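Local coordinates for pectate lyase (Bacillus subtilis, PDB 5AMV), which cleaves polygalacturonate by calcium-dependent beta-elimination, releasing oligosaccharides with an unsaturated galacturonosyl group at their non-reducing ends, at residues A[20-25]-A[149-154]; A[52-57]-A[127-132]; A[275-280]-A[302-307]. All coordinates share one frame; numbering follows the deposited sequence.

Interaction 1 (A[20-25]-A[149-154]); sequences GTTGGS and SDNVII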
loop_
_atom_site.group_PDB
_atom_site.type_symbol
_atom_site.label_atom_id
_atom_site.label_comp_id
_atom_site.label_asym_id
_atom_site.label_seq_id
_atom_site.Cartn_x
_atom_site.Cartn_y
_atom_site.Cartn_z
ATOM N N GLY A 20 12.654 11.187 -14.035
ATOM C CA GLY A 20 11.198 11.260 -13.876
ATOM C C GLY A 20 10.453 9.967 -14.191
ATOM O O GLY A 20 11.059 8.886 -14.304
ATOM N N THR A 21 9.126 10.063 -14.311
ATOM C CA THR A 21 8.326 8.852 -14.488
ATOM C C THR A 21 7.502 8.898 -15.771
ATOM O O THR A 21 6.487 9.589 -15.862
ATOM C CB THR A 21 7.453 8.577 -13.244
ATOM O OG1 THR A 21 8.336 8.459 -12.113
ATOM C CG2 THR A 21 6.709 7.283 -13.428
ATOM N N THR A 22 7.979 8.159 -16.779
ATOM C CA THR A 22 7.310 8.148 -18.063
ATOM C C THR A 22 6.722 6.767 -18.381
ATOM O O THR A 22 6.037 6.609 -19.423
ATOM C CB THR A 22 8.333 8.532 -19.191
ATOM O OG1 THR A 22 9.477 7.673 -19.096
ATOM C CG2 THR A 22 8.786 10.054 -19.053
ATOM N N GLY A 23 7.006 5.771 -17.520
ATOM C CA GLY A 23 6.467 4.413 -17.688
ATOM C C GLY A 23 6.692 3.899 -19.105
ATOM O O GLY A 23 7.807 4.036 -19.650
ATOM N N GLY A 24 5.637 3.354 -19.717
ATOM C CA GLY A 24 5.720 2.779 -21.072
ATOM C C GLY A 24 5.240 3.693 -22.192
ATOM O O GLY A 24 4.884 3.218 -23.288
ATOM N N SER A 25 5.240 5.005 -21.945
ATOM C CA SER A 25 4.686 5.976 -22.888
ATOM C C SER A 25 5.333 5.931 -24.274
ATOM O O SER A 25 4.690 6.260 -25.260
ATOM C CB SER A 25 4.740 7.398 -22.325
ATOM O OG SER A 25 6.062 7.745 -21.990
ATOM N N SER A 149 11.613 -2.491 -10.114
ATOM C CA SER A 149 12.240 -1.877 -11.274
ATOM C C SER A 149 12.080 -0.352 -11.262
ATOM O O SER A 149 11.478 0.241 -10.341
ATOM C CB SER A 149 11.548 -2.450 -12.508
ATOM O OG SER A 149 10.155 -2.148 -12.445
ATOM N N ASP A 150 12.608 0.289 -12.302
ATOM C CA ASP A 150 12.476 1.728 -12.482
ATOM C C ASP A 150 11.449 2.082 -13.530
ATOM O O ASP A 150 11.348 1.424 -14.565
ATOM C CB ASP A 150 13.832 2.331 -12.897
ATOM C CG ASP A 150 13.822 3.874 -12.957
ATOM O OD1 ASP A 150 13.995 4.486 -11.879
ATOM O OD2 ASP A 150 13.694 4.492 -14.047
ATOM N N ASN A 151 10.718 3.161 -13.268
ATOM C CA ASN A 151 9.942 3.872 -14.285
ATOM C C ASN A 151 8.635 3.148 -14.602
ATOM O O ASN A 151 8.456 2.530 -15.657
ATOM C CB ASN A 151 10.759 4.120 -15.566
ATOM C CG ASN A 151 10.081 5.108 -16.488
ATOM O OD1 ASN A 151 9.376 6.012 -16.026
ATOM N ND2 ASN A 151 10.307 4.966 -17.793
ATOM N N VAL A 152 7.706 3.250 -13.656
ATOM C CA VAL A 152 6.473 2.480 -13.733
ATOM C C VAL A 152 5.293 3.343 -13.358
ATOM O O VAL A 152 5.339 4.070 -12.346
ATOM C CB VAL A 152 6.527 1.189 -12.818
ATOM C CG1 VAL A 152 5.155 0.496 -12.763
ATOM C CG2 VAL A 152 7.610 0.184 -13.312
ATOM N N ILE A 153 4.221 3.224 -14.146
ATOM C CA ILE A 153 2.996 3.988 -13.914
ATOM C C ILE A 153 1.834 3.003 -13.729
ATOM O O ILE A 153 1.663 2.132 -14.553
ATOM C CB ILE A 153 2.718 4.945 -15.098
ATOM C CG1 ILE A 153 3.822 6.017 -15.178
ATOM C CG2 ILE A 153 1.343 5.578 -14.975
ATOM C CD1 ILE A 153 3.719 6.881 -16.441
ATOM N N ILE A 154 1.047 3.183 -12.662
ATOM C CA ILE A 154 -0.149 2.366 -12.409
ATOM C C ILE A 154 -1.318 3.332 -12.148
ATOM O O ILE A 154 -1.250 4.110 -11.194
ATOM C CB ILE A 154 0.029 1.478 -11.140
ATOM C CG1 ILE A 154 1.353 0.664 -11.181
ATOM C CG2 ILE A 154 -1.232 0.612 -10.925
ATOM C CD1 ILE A 154 1.444 -0.364 -12.287
HETATM O O HOH W 1 13.132 7.110 -14.790
#
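Asn151 reaches into the turn that begins at Thr22, where its OD1 grips the backbone and its ND2 meets the Thr22 hydroxyl, a compact example of how one corner residue of a parallel beta-helix can anchor a loop lying outside the coil. The chain bends at Asn151 before entering strand 152-155. With CG anti to the backbone N (chi1 -167°), the amide group is carried toward 20-25. Its OD1 accepts two backbone N-H groups: Thr22 N at 2.7 Å arrives in the carbonyl plane on a lone pair, whereas Gly23 N at 2.8 Å comes from above that plane. The other end of the amide donates, ND2 lying 3.1 Å from Thr22 OG1, and ND2 also bonds Asn128 OD1 in the preceding coil. Both N-H groups belong to the first two residues of a type II' turn from Thr22 to Ser25, where Thr22 O accepts both Ser25 N and Ser25 OG, the two arriving from the same face. Gly23 occupies the turn with positive phi, and a CB there would clash with Ile153 CD1. Thr21 directs its OG1 to Gly15 O, while its methyl lies against Ile153, CG2 to CG1 3.6 Å. Ile153 CD1 packs against the Thr22-Gly23 peptide, and Trp195 of the following coil touches both Thr21 and Ile153. At the margin a water lies between Gly20 O and Asp150 OD2, 2.8 Å from each, while Asp150 OD1 bonds Thr192 and His193. Gly23 CA directs a nearly straight C-H contact at Asn151 O, 3.4 Å away and with an angle of 171° at the hydrogen.

Interaction 2 (A[52-57]-A[127-132]); sequences TPKIIY and ANTTIV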
loop_
_atom_site.group_PDB
_atom_site.type_symbol
_atom_site.label_atom_id
_atom_site.label_comp_id
_atom_site.label_asym_id
_atom_site.label_seq_id
_atom_site.Cartn_x
_atom_site.Cartn_y
_atom_site.Cartn_z
ATOM N N THR A 52 11.618 -3.382 -22.266
ATOM C CA THR A 52 10.944 -2.819 -23.444
ATOM C C THR A 52 9.779 -1.891 -23.019
ATOM O O THR A 52 8.895 -2.358 -22.303
ATOM C CB THR A 52 10.363 -3.969 -24.292
ATOM O OG1 THR A 52 11.422 -4.894 -24.607
ATOM C CG2 THR A 52 9.742 -3.473 -25.565
ATOM N N PRO A 53 9.759 -0.614 -23.474
ATOM C CA PRO A 53 8.586 0.187 -23.090
ATOM C C PRO A 53 7.276 -0.481 -23.515
ATOM O O PRO A 53 7.145 -0.970 -24.663
ATOM C CB PRO A 53 8.775 1.501 -23.839
ATOM C CG PRO A 53 10.270 1.607 -23.993
ATOM C CD PRO A 53 10.789 0.210 -24.145
ATOM N N LYS A 54 6.321 -0.545 -22.576
ATOM C CA LYS A 54 5.044 -1.223 -22.819
ATOM C C LYS A 54 3.845 -0.557 -22.132
ATOM O O LYS A 54 3.979 0.002 -21.047
ATOM C CB LYS A 54 5.159 -2.684 -22.367
ATOM C CG LYS A 54 5.246 -2.831 -20.844
ATOM C CD LYS A 54 5.776 -4.156 -20.351
ATOM C CE LYS A 54 7.278 -4.283 -20.547
ATOM N NZ LYS A 54 8.084 -3.157 -19.877
ATOM N N ILE A 55 2.675 -0.622 -22.765
ATOM C CA ILE A 55 1.454 -0.124 -22.184
ATOM C C ILE A 55 0.525 -1.318 -22.074
ATOM O O ILE A 55 0.378 -2.092 -23.035
ATOM C CB ILE A 55 0.831 0.981 -23.056
ATOM C CG1 ILE A 55 1.764 2.185 -23.093
ATOM C CG2 ILE A 55 -0.566 1.422 -22.514
ATOM C CD1 ILE A 55 1.492 3.168 -24.186
ATOM N N ILE A 56 -0.105 -1.453 -20.913
ATOM C CA ILE A 56 -1.007 -2.571 -20.648
ATOM C C ILE A 56 -2.305 -2.012 -20.138
ATOM O O ILE A 56 -2.321 -1.407 -19.066
ATOM C CB ILE A 56 -0.420 -3.521 -19.581
ATOM C CG1 ILE A 56 0.879 -4.148 -20.085
ATOM C CG2 ILE A 56 -1.455 -4.625 -19.171
ATOM C CD1 ILE A 56 1.662 -4.907 -19.004
ATOM N N TYR A 57 -3.387 -2.221 -20.912
ATOM C CA TYR A 57 -4.736 -1.844 -20.518
ATOM C C TYR A 57 -5.394 -3.012 -19.791
ATOM O O TYR A 57 -5.423 -4.108 -20.332
ATOM C CB TYR A 57 -5.618 -1.515 -21.751
ATOM C CG TYR A 57 -5.209 -0.204 -22.364
ATOM C CD1 TYR A 57 -5.591 1.004 -21.768
ATOM C CD2 TYR A 57 -4.394 -0.165 -23.506
ATOM C CE1 TYR A 57 -5.188 2.252 -22.323
ATOM C CE2 TYR A 57 -4.016 1.049 -24.060
ATOM C CZ TYR A 57 -4.404 2.243 -23.461
ATOM O OH TYR A 57 -3.972 3.419 -24.043
ATOM N N ALA A 127 10.570 -2.778 -15.777
ATOM C CA ALA A 127 10.832 -1.369 -16.039
ATOM C C ALA A 127 10.103 -0.831 -17.271
ATOM O O ALA A 127 9.853 -1.579 -18.247
ATOM C CB ALA A 127 12.349 -1.175 -16.232
ATOM N N ASN A 128 9.848 0.483 -17.266
ATOM C CA ASN A 128 9.261 1.201 -18.410
ATOM C C ASN A 128 7.907 0.630 -18.789
ATOM O O ASN A 128 7.665 0.235 -19.944
ATOM C CB ASN A 128 10.213 1.185 -19.629
ATOM C CG ASN A 128 11.636 1.596 -19.264
ATOM O OD1 ASN A 128 11.855 2.598 -18.589
ATOM N ND2 ASN A 128 12.614 0.804 -19.693
ATOM N N THR A 129 7.027 0.564 -17.788
ATOM C CA THR A 129 5.714 -0.058 -17.969
ATOM C C THR A 129 4.662 0.899 -17.481
ATOM O O THR A 129 4.824 1.491 -16.398
ATOM C CB THR A 129 5.613 -1.335 -17.152
ATOM O OG1 THR A 129 6.618 -2.271 -17.574
ATOM C CG2 THR A 129 4.250 -1.972 -17.316
ATOM N N THR A 130 3.581 1.032 -18.260
ATOM C CA THR A 130 2.383 1.729 -17.828
ATOM C C THR A 130 1.229 0.736 -17.830
ATOM O O THR A 130 1.010 0.045 -18.819
ATOM C CB THR A 130 2.021 2.908 -18.751
ATOM O OG1 THR A 130 3.050 3.915 -18.652
ATOM C CG2 THR A 130 0.595 3.500 -18.399
ATOM N N ILE A 131 0.544 0.635 -16.695
ATOM C CA ILE A 131 -0.613 -0.251 -16.580
ATOM C C ILE A 131 -1.788 0.613 -16.150
ATOM O O ILE A 131 -1.745 1.239 -15.101
ATOM C CB ILE A 131 -0.393 -1.404 -15.538
ATOM C CG1 ILE A 131 0.958 -2.112 -15.760
ATOM C CG2 ILE A 131 -1.656 -2.357 -15.438
ATOM C CD1 ILE A 131 1.250 -3.269 -14.766
ATOM N N VAL A 132 -2.837 0.652 -16.975
ATOM C CA VAL A 132 -3.957 1.545 -16.724
ATOM C C VAL A 132 -5.280 0.800 -16.915
ATOM O O VAL A 132 -5.392 -0.066 -17.780
ATOM C CB VAL A 132 -3.950 2.847 -17.582
ATOM C CG1 VAL A 132 -2.659 3.689 -17.313
ATOM C CG2 VAL A 132 -4.032 2.520 -19.048
#
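Lys54 curls back over the start of its own strand and bonds Thr129 OG1 through NZ at 2.9 Å. The same ammonium group donates to Thr52 O at 2.7 Å and to Asn50 O, with a weaker bond to Asn128 O, so the buried charge is held mainly by oxygens at the strand entrance. Bends at chi3 and chi4 (74° and 57°) turn the chain back, and CG and CD pass Thr129 on the way. Thr129 OG1 is itself bonded to Pro126 O. Next come four backbone bonds: Lys54 N to Asn128 O, Thr130 N to Lys54 O at 3.0 Å, Ile56 N to Thr130 O at 2.8 Å, and Val132 N to Ile56 O. They join strands 54-57 and 129-132 in parallel, their axes 4.7 Å apart, as successive coils of the right-handed parallel beta-helix of this lyase family. On the face of Lys54 and Thr129, Ile56 and Ile131 stand one above the other, CB to CG1 4.3 Å, and both meet Leu45 of helix 38-45. On the opposite face Tyr57 lies side by side with Val132, and Val132 CG2 approaches the ring obliquely, 3.5 Å from CD1. Asn128 carries CB toward Pro53, while its ND2 bonds Thr51 O.

Interaction 3 (A[275-280]-A[302-307]); sequences NIVQRA and SSYPFS. With ADA (alpha-D-galactopyranuronic acid), chain B; ADA (alpha-D-galactopyranuronic acid), chain C.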
loop_
_atom_site.group_PDB
_atom_site.type_symbol
_atom_site.label_atom_id
_atom_site.label_comp_id
_atom_site.label_asym_id
_atom_site.label_seq_id
_atom_site.Cartn_x
_atom_site.Cartn_y
_atom_site.Cartn_z
ATOM N N ASN A 275 -12.269 4.856 6.404
ATOM C CA ASN A 275 -12.278 3.589 7.155
ATOM C C ASN A 275 -10.982 2.795 6.941
ATOM O O ASN A 275 -10.983 1.594 6.666
ATOM C CB ASN A 275 -13.537 2.756 6.859
ATOM C CG ASN A 275 -14.792 3.508 7.133
ATOM O OD1 ASN A 275 -14.881 4.250 8.108
ATOM N ND2 ASN A 275 -15.823 3.240 6.338
ATOM N N ILE A 276 -9.882 3.528 7.146
ATOM C CA ILE A 276 -8.558 2.979 7.220
ATOM C C ILE A 276 -8.135 3.067 8.683
ATOM O O ILE A 276 -8.342 4.084 9.361
ATOM C CB ILE A 276 -7.609 3.815 6.345
ATOM C CG1 ILE A 276 -7.991 3.714 4.837
ATOM C CG2 ILE A 276 -6.115 3.367 6.537
ATOM C CD1 ILE A 276 -7.921 2.235 4.304
ATOM N N VAL A 277 -7.617 1.962 9.215
ATOM C CA VAL A 277 -7.282 1.911 10.639
ATOM C C VAL A 277 -6.003 2.692 10.929
ATOM O O VAL A 277 -5.977 3.499 11.872
ATOM C CB VAL A 277 -7.139 0.446 11.195
ATOM C CG1 VAL A 277 -6.708 0.472 12.625
ATOM C CG2 VAL A 277 -8.455 -0.301 11.065
ATOM N N GLN A 278 -4.939 2.378 10.206
ATOM C CA GLN A 278 -3.628 2.893 10.589
ATOM C C GLN A 278 -2.649 2.892 9.425
ATOM O O GLN A 278 -2.948 2.399 8.337
ATOM C CB GLN A 278 -3.093 2.024 11.737
ATOM C CG GLN A 278 -2.876 0.558 11.333
ATOM C CD GLN A 278 -2.436 -0.291 12.509
ATOM O OE1 GLN A 278 -1.538 0.113 13.259
ATOM N NE2 GLN A 278 -3.033 -1.473 12.668
ATOM N N ARG A 279 -1.468 3.492 9.659
ATOM C CA ARG A 279 -0.390 3.555 8.647
ATOM C C ARG A 279 -0.808 4.274 7.385
ATOM O O ARG A 279 -0.917 3.674 6.321
ATOM C CB ARG A 279 0.197 2.155 8.314
ATOM C CG ARG A 279 0.573 1.396 9.586
ATOM C CD ARG A 279 1.179 0.048 9.272
ATOM N NE ARG A 279 1.657 -0.613 10.478
ATOM C CZ ARG A 279 2.322 -1.775 10.495
ATOM N NH1 ARG A 279 2.574 -2.433 9.359
ATOM N NH2 ARG A 279 2.745 -2.278 11.649
ATOM N N ALA A 280 -1.063 5.570 7.511
ATOM C CA ALA A 280 -1.503 6.312 6.352
ATOM C C ALA A 280 -0.759 7.602 6.058
ATOM O O ALA A 280 -1.384 8.661 5.936
ATOM C CB ALA A 280 -3.019 6.567 6.423
ATOM N N SER A 302 -17.507 -0.701 14.035
ATOM C CA SER A 302 -17.267 -2.110 14.348
ATOM C C SER A 302 -16.303 -2.702 13.322
ATOM O O SER A 302 -15.559 -3.637 13.617
ATOM C CB SER A 302 -18.576 -2.918 14.405
ATOM O OG SER A 302 -19.319 -2.762 13.212
ATOM N N SER A 303 -16.308 -2.156 12.118
ATOM C CA SER A 303 -15.325 -2.541 11.127
ATOM C C SER A 303 -14.377 -1.371 10.855
ATOM O O SER A 303 -14.818 -0.216 10.663
ATOM C CB SER A 303 -15.993 -3.024 9.848
ATOM O OG SER A 303 -16.806 -4.156 10.112
ATOM N N TYR A 304 -13.093 -1.682 10.862
ATOM C CA TYR A 304 -12.001 -0.740 10.566
ATOM C C TYR A 304 -12.088 0.608 11.331
ATOM O O TYR A 304 -12.066 1.669 10.708
ATOM C CB TYR A 304 -11.934 -0.480 9.059
ATOM C CG TYR A 304 -11.715 -1.752 8.232
ATOM C CD1 TYR A 304 -10.557 -2.495 8.382
ATOM C CD2 TYR A 304 -12.693 -2.196 7.316
ATOM C CE1 TYR A 304 -10.348 -3.637 7.615
ATOM C CE2 TYR A 304 -12.497 -3.334 6.546
ATOM C CZ TYR A 304 -11.334 -4.051 6.693
ATOM O OH TYR A 304 -11.128 -5.193 5.920
ATOM N N PRO A 305 -12.156 0.552 12.666
ATOM C CA PRO A 305 -12.147 1.801 13.431
ATOM C C PRO A 305 -10.804 2.527 13.311
ATOM O O PRO A 305 -9.726 1.900 13.289
ATOM C CB PRO A 305 -12.375 1.333 14.876
ATOM C CG PRO A 305 -11.787 -0.112 14.890
ATOM C CD PRO A 305 -12.277 -0.638 13.542
ATOM N N PHE A 306 -10.874 3.842 13.213
ATOM C CA PHE A 306 -9.674 4.647 13.055
ATOM C C PHE A 306 -8.783 4.557 14.273
ATOM O O PHE A 306 -9.263 4.702 15.412
ATOM C CB PHE A 306 -10.106 6.122 12.912
ATOM C CG PHE A 306 -8.946 7.088 12.742
ATOM C CD1 PHE A 306 -8.363 7.666 13.866
ATOM C CD2 PHE A 306 -8.482 7.453 11.463
ATOM C CE1 PHE A 306 -7.271 8.565 13.738
ATOM C CE2 PHE A 306 -7.418 8.360 11.333
ATOM C CZ PHE A 306 -6.803 8.892 12.475
ATOM N N SER A 307 -7.466 4.383 14.041
ATOM C CA SER A 307 -6.483 4.424 15.123
ATOM C C SER A 307 -5.602 5.682 14.976
ATOM O O SER A 307 -5.551 6.540 15.869
ATOM C CB SER A 307 -5.630 3.138 15.092
ATOM O OG SER A 307 -4.779 3.016 16.211
HETATM C C1 ADA B . 1.156 -2.779 14.830
HETATM C C2 ADA B . 1.943 -4.098 14.902
HETATM C C3 ADA B . 3.147 -3.948 15.836
HETATM C C4 ADA B . 4.050 -2.811 15.390
HETATM C C5 ADA B . 3.234 -1.525 15.336
HETATM C C6 ADA B . 4.082 -0.478 14.649
HETATM O O2 ADA B . 1.078 -5.083 15.484
HETATM O O3 ADA B . 3.924 -5.154 15.827
HETATM O O4 ADA B . 4.521 -3.113 14.060
HETATM O O5 ADA B . 2.037 -1.696 14.523
HETATM O O6B ADA B . 3.609 0.047 13.604
HETATM O O6A ADA B . 5.232 -0.178 15.106
HETATM C C1 ADA C . -0.986 -1.797 19.133
HETATM C C2 ADA C . 0.253 -1.046 18.642
HETATM C C3 ADA C . -0.009 -0.483 17.232
HETATM C C4 ADA C . -0.390 -1.611 16.272
HETATM C C5 ADA C . -1.591 -2.373 16.870
HETATM C C6 ADA C . -2.082 -3.501 15.999
HETATM O O2 ADA C . 0.609 -0.002 19.570
HETATM O O3 ADA C . 1.121 0.270 16.777
HETATM O O4 ADA C . 0.749 -2.463 16.066
HETATM O O5 ADA C . -1.302 -2.853 18.212
HETATM O O6B ADA C . -2.281 -3.322 14.756
HETATM O O6A ADA C . -2.283 -4.601 16.584
HETATM O O HOH W 2 -13.258 4.196 10.450
HETATM O O HOH W 3 -2.919 1.210 15.726
#
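Val277 wedges both methyls against the 304-307 backbone, where the packing is closest: CG1 and CG2 each stand 3.4 Å from Pro305 O, and CG2 also touches Tyr304 CA. With CG1 anti to the backbone N (chi1 176°), that methyl also lies near Ser307 CB. Tyr304 presents CB to Asn275 O at 3.3 Å, its ring edge to Val277 CG2, and its hydroxyl to Asp208 N. The direct hydrogen bond between the segments runs from Ser307 N to Val277 O, 2.8 Å, in the carbonyl plane on a lone pair. Segment 275-280 begins at a corner of the parallel beta-helix, and the 302-307 loop lies against it beside the substrate cleft. At the margin away from the cleft, a water sits between Asn275 OD1 and Tyr304 O. Toward the cleft, another water donates to Gln278 OE1. On this side Gln278 and Arg279 reach the sugars. Gln278 NE2 gives an almost straight bond (176°) to O6B of the chain C galacturonate, 2.9 Å away, and also bonds Asp246 OD1. Arg279, inferred to be the active-site residue, has an extended chain, and its NH2 donates to O5 of the chain B sugar at 3.0 Å, at the guanidinium edge.

In the fold
Interactions 1 and 2 share a neighbourhood, their centres 7 Å apart, and are joined through adjacent strands 129-133 and 152-155: Ile153 O probably accepts from Ile131 N, and Gly24 N meets Thr130 OG1. Interaction 2 is nested within the chain loop closed by interaction 1. Interaction 2 is regular strand pairing between coils; interaction 1 ties an irregular N-terminal loop to a corner, governed by one side-chain amide. Interaction 3 lies on the opposite side of the chain's centre, its nearest atoms about 17 Å from interaction 1. Interactions 2 and 3 are partly buried, interaction 1 buried. Interaction 3 combines apolar packing with water and sugar contacts, whereas the other two lie away from the annotated sites.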